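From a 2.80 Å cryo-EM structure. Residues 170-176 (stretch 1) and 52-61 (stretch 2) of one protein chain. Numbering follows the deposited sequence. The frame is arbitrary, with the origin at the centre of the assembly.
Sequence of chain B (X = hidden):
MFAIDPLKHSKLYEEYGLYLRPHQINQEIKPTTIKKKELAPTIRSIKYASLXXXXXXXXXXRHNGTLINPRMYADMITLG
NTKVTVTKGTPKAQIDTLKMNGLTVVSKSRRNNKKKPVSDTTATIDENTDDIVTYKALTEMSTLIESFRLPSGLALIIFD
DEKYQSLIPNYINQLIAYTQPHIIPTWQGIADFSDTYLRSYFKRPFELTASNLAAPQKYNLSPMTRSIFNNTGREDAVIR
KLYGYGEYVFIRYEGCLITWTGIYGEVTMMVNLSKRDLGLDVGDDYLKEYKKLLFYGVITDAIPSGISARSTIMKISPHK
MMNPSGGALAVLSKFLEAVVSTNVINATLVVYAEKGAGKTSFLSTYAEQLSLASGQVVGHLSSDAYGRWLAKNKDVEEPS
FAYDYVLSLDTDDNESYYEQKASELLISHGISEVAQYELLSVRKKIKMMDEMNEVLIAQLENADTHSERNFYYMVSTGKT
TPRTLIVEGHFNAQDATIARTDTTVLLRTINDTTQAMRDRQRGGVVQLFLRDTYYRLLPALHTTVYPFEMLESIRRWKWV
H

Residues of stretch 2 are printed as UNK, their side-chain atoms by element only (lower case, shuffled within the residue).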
# COMPACT_ATOMS: atom_id res chain seq x y z
N ASN B 170 -3.27 -22.41 -24.80
CA ASN B 170 -3.77 -21.16 -24.25
C ASN B 170 -5.12 -20.79 -24.84
O ASN B 170 -6.00 -20.32 -24.11
CB ASN B 170 -2.76 -20.04 -24.48
CG ASN B 170 -1.55 -20.16 -23.59
OD1 ASN B 170 -1.66 -20.49 -22.42
ND2 ASN B 170 -0.38 -19.88 -24.15
N TYR B 171 -5.31 -21.00 -26.14
CA TYR B 171 -6.57 -20.62 -26.78
C TYR B 171 -7.73 -21.50 -26.32
O TYR B 171 -8.86 -21.01 -26.22
CB TYR B 171 -6.41 -20.64 -28.31
CG TYR B 171 -5.84 -21.92 -28.90
CD1 TYR B 171 -6.66 -22.99 -29.22
CD2 TYR B 171 -4.48 -22.04 -29.14
CE1 TYR B 171 -6.14 -24.15 -29.75
CE2 TYR B 171 -3.95 -23.19 -29.67
CZ TYR B 171 -4.78 -24.25 -29.97
OH TYR B 171 -4.26 -25.40 -30.50
N ILE B 172 -7.46 -22.76 -25.98
CA ILE B 172 -8.51 -23.60 -25.41
C ILE B 172 -8.89 -23.10 -24.02
O ILE B 172 -10.07 -23.08 -23.66
CB ILE B 172 -8.06 -25.07 -25.40
CG1 ILE B 172 -7.79 -25.54 -26.83
CG2 ILE B 172 -9.10 -25.97 -24.78
CD1 ILE B 172 -9.01 -25.47 -27.72
N ASN B 173 -7.90 -22.66 -23.23
CA ASN B 173 -8.19 -22.03 -21.94
C ASN B 173 -8.98 -20.74 -22.10
O ASN B 173 -9.79 -20.41 -21.22
CB ASN B 173 -6.89 -21.73 -21.20
CG ASN B 173 -6.23 -22.96 -20.66
OD1 ASN B 173 -6.88 -23.86 -20.15
ND2 ASN B 173 -4.91 -23.00 -20.75
N GLN B 174 -8.75 -20.00 -23.18
CA GLN B 174 -9.57 -18.83 -23.47
C GLN B 174 -11.00 -19.22 -23.82
O GLN B 174 -11.93 -18.47 -23.52
CB GLN B 174 -8.93 -18.03 -24.60
CG GLN B 174 -7.56 -17.50 -24.25
CD GLN B 174 -6.83 -16.92 -25.43
OE1 GLN B 174 -7.37 -16.82 -26.53
NE2 GLN B 174 -5.57 -16.60 -25.23
N LEU B 175 -11.18 -20.38 -24.43
CA LEU B 175 -12.53 -20.84 -24.77
C LEU B 175 -13.29 -21.44 -23.59
O LEU B 175 -14.52 -21.50 -23.65
CB LEU B 175 -12.48 -21.87 -25.89
CG LEU B 175 -11.99 -21.38 -27.23
CD1 LEU B 175 -11.90 -22.55 -28.17
CD2 LEU B 175 -12.91 -20.32 -27.76
N ILE B 176 -12.59 -21.92 -22.56
CA ILE B 176 -13.25 -22.57 -21.41
C ILE B 176 -14.17 -21.60 -20.68
O ILE B 176 -15.26 -21.99 -20.24
CB ILE B 176 -12.19 -23.18 -20.46
CG1 ILE B 176 -11.49 -24.37 -21.10
CG2 ILE B 176 -12.80 -23.68 -19.16
CD1 ILE B 176 -10.27 -24.81 -20.34
N UNK B 52 -10.26 -28.00 -36.39
CA UNK B 52 -10.59 -26.84 -35.57
C UNK B 52 -9.40 -26.44 -34.69
O UNK B 52 -9.13 -25.24 -34.53
c UNK B 52 -11.86 -27.12 -34.74
c UNK B 52 -12.13 -26.03 -33.74
c UNK B 52 -14.31 -27.69 -34.94
c UNK B 52 -13.08 -27.22 -35.65
N UNK B 53 -8.66 -27.42 -34.15
CA UNK B 53 -7.46 -27.10 -33.37
C UNK B 53 -6.41 -26.39 -34.21
O UNK B 53 -5.79 -25.42 -33.74
n UNK B 53 -8.55 -29.84 -31.65
n UNK B 53 -8.28 -29.41 -29.57
c UNK B 53 -8.97 -30.13 -30.44
c UNK B 53 -6.84 -28.36 -32.78
c UNK B 53 -7.38 -28.64 -30.26
c UNK B 53 -7.55 -28.89 -31.57
N UNK B 54 -6.19 -26.86 -35.44
CA UNK B 54 -5.20 -26.23 -36.31
C UNK B 54 -5.60 -24.80 -36.67
O UNK B 54 -4.77 -23.88 -36.63
c UNK B 54 -5.02 -27.06 -37.57
o UNK B 54 -4.57 -28.36 -37.25
N UNK B 55 -6.88 -24.60 -36.99
CA UNK B 55 -7.38 -23.27 -37.33
C UNK B 55 -7.29 -22.32 -36.15
O UNK B 55 -6.92 -21.15 -36.31
c UNK B 55 -8.82 -23.39 -37.83
c UNK B 55 -9.39 -22.57 -41.01
s UNK B 55 -8.75 -21.43 -39.80
c UNK B 55 -9.46 -22.11 -38.31
N UNK B 56 -7.59 -22.81 -34.94
CA UNK B 56 -7.51 -21.98 -33.75
C UNK B 56 -6.08 -21.57 -33.42
O UNK B 56 -5.84 -20.43 -33.01
c UNK B 56 -10.08 -23.56 -31.32
c UNK B 56 -9.65 -22.69 -32.45
c UNK B 56 -10.10 -21.27 -32.22
c UNK B 56 -8.14 -22.69 -32.55
N UNK B 57 -5.13 -22.49 -33.59
CA UNK B 57 -3.73 -22.15 -33.36
C UNK B 57 -3.24 -21.12 -34.37
O UNK B 57 -2.50 -20.19 -34.01
c UNK B 57 -2.87 -23.40 -33.40
N UNK B 58 -3.68 -21.25 -35.63
CA UNK B 58 -3.31 -20.27 -36.65
C UNK B 58 -3.88 -18.89 -36.34
O UNK B 58 -3.17 -17.88 -36.47
c UNK B 58 -5.38 -20.10 -40.65
c UNK B 58 -3.78 -20.73 -38.03
n UNK B 58 -5.84 -20.44 -42.02
c UNK B 58 -3.43 -19.75 -39.14
c UNK B 58 -3.88 -20.24 -40.49
N UNK B 59 -5.14 -18.81 -35.91
CA UNK B 59 -5.71 -17.50 -35.61
C UNK B 59 -5.14 -16.91 -34.33
O UNK B 59 -5.06 -15.68 -34.20
n UNK B 59 -9.21 -18.73 -38.35
c UNK B 59 -7.23 -17.54 -35.51
c UNK B 59 -8.87 -18.84 -37.02
c UNK B 59 -8.51 -17.75 -38.89
n UNK B 59 -7.75 -17.22 -37.95
c UNK B 59 -7.92 -17.91 -36.77
N UNK B 60 -4.78 -17.74 -33.36
CA UNK B 60 -4.22 -17.22 -32.12
C UNK B 60 -2.78 -16.76 -32.27
O UNK B 60 -2.34 -15.89 -31.52
c UNK B 60 -4.30 -18.27 -31.01
N UNK B 61 -2.04 -17.31 -33.24
CA UNK B 61 -0.66 -16.88 -33.43
C UNK B 61 -0.52 -15.47 -33.99
O UNK B 61 0.59 -14.95 -34.00
c UNK B 61 0.07 -17.86 -34.34

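Position 52 carries four side-chain carbons, forked at the first, with one arm two carbons long. It lies out of reach of stretch 1, and beta-branching with a longer arm makes it Ile-52.

Position 53 has one carbon and then a five-membered ring of three carbons and two nitrogens. Its CB leaves sideways, but the ring swings nearer: a ring carbon lies 4.4 Å from Ile-172 CD1, and the edge of the ring faces Tyr-171 OH. The ring with two nitrogens makes this His-53; both ring nitrogens are hydrogen-bonded elsewhere in the structure.

Position 54 holds one carbon and one oxygen, pointing away from the other helix: Ser-54. Position 55 is an unbranched run of two carbons, a sulfur and a terminal carbon, out of reach: Met-55.

Position 56 has four carbons forked at the second and points toward stretch 1. Its CB comes 3.7 Å from Tyr-171 CD1, while one tip carbon lies 3.8 Å from Leu-175 CD1 and 4.2 Å from Ile-172 CD1. The fork one carbon beyond CB identifies Leu-56, and that tip is CD1.

Position 57 is a single carbon, its CB 3.8 Å from Tyr-171 OH and 3.9 Å from Tyr-171 CE2: Ala-57. Position 58 extends four carbons in a row to a nitrogen, exposed and clear of the contact: Lys-58. Position 59 is one carbon and then a five-membered ring of three carbons and two nitrogens, out of reach of stretch 1: His-59. Position 60 is one carbon pointing toward stretch 1, its CB 4.2 Å from Tyr-171 CB: Ala-60. Position 61, also one carbon, plays no part: Ala-61.

The rule here is one large knob in a shallow hole. The helices cross nearly at right angles, 98° between their directions, with axes 10.3 Å apart at closest approach, so the contact is compact and buries 301 Å² in all. Tyr-171, with chi1 in the p well, sits among His-53, Leu-56, Ala-57 and Ala-60, the residues that about two turns of one helix face present to it. Leu-56 O and Ala-57 N lie over one face of its ring, so the aromatic packs against backbone as well as side chains. Two alanines keep that floor low, and the CA atoms of Tyr-171 and Ala-60 come within 6.8 Å. Leu-56 then extends the apolar patch to Ile-172 and Leu-175. No hydrogen bond crosses the contact: Tyr-171 OH stays 3.6 Å from His-53 O, whose carbonyl already accepts from Ala-57 N. Shape and apolar packing carry the fit.

Stretch 2 52-61: IHSMLAKHAA
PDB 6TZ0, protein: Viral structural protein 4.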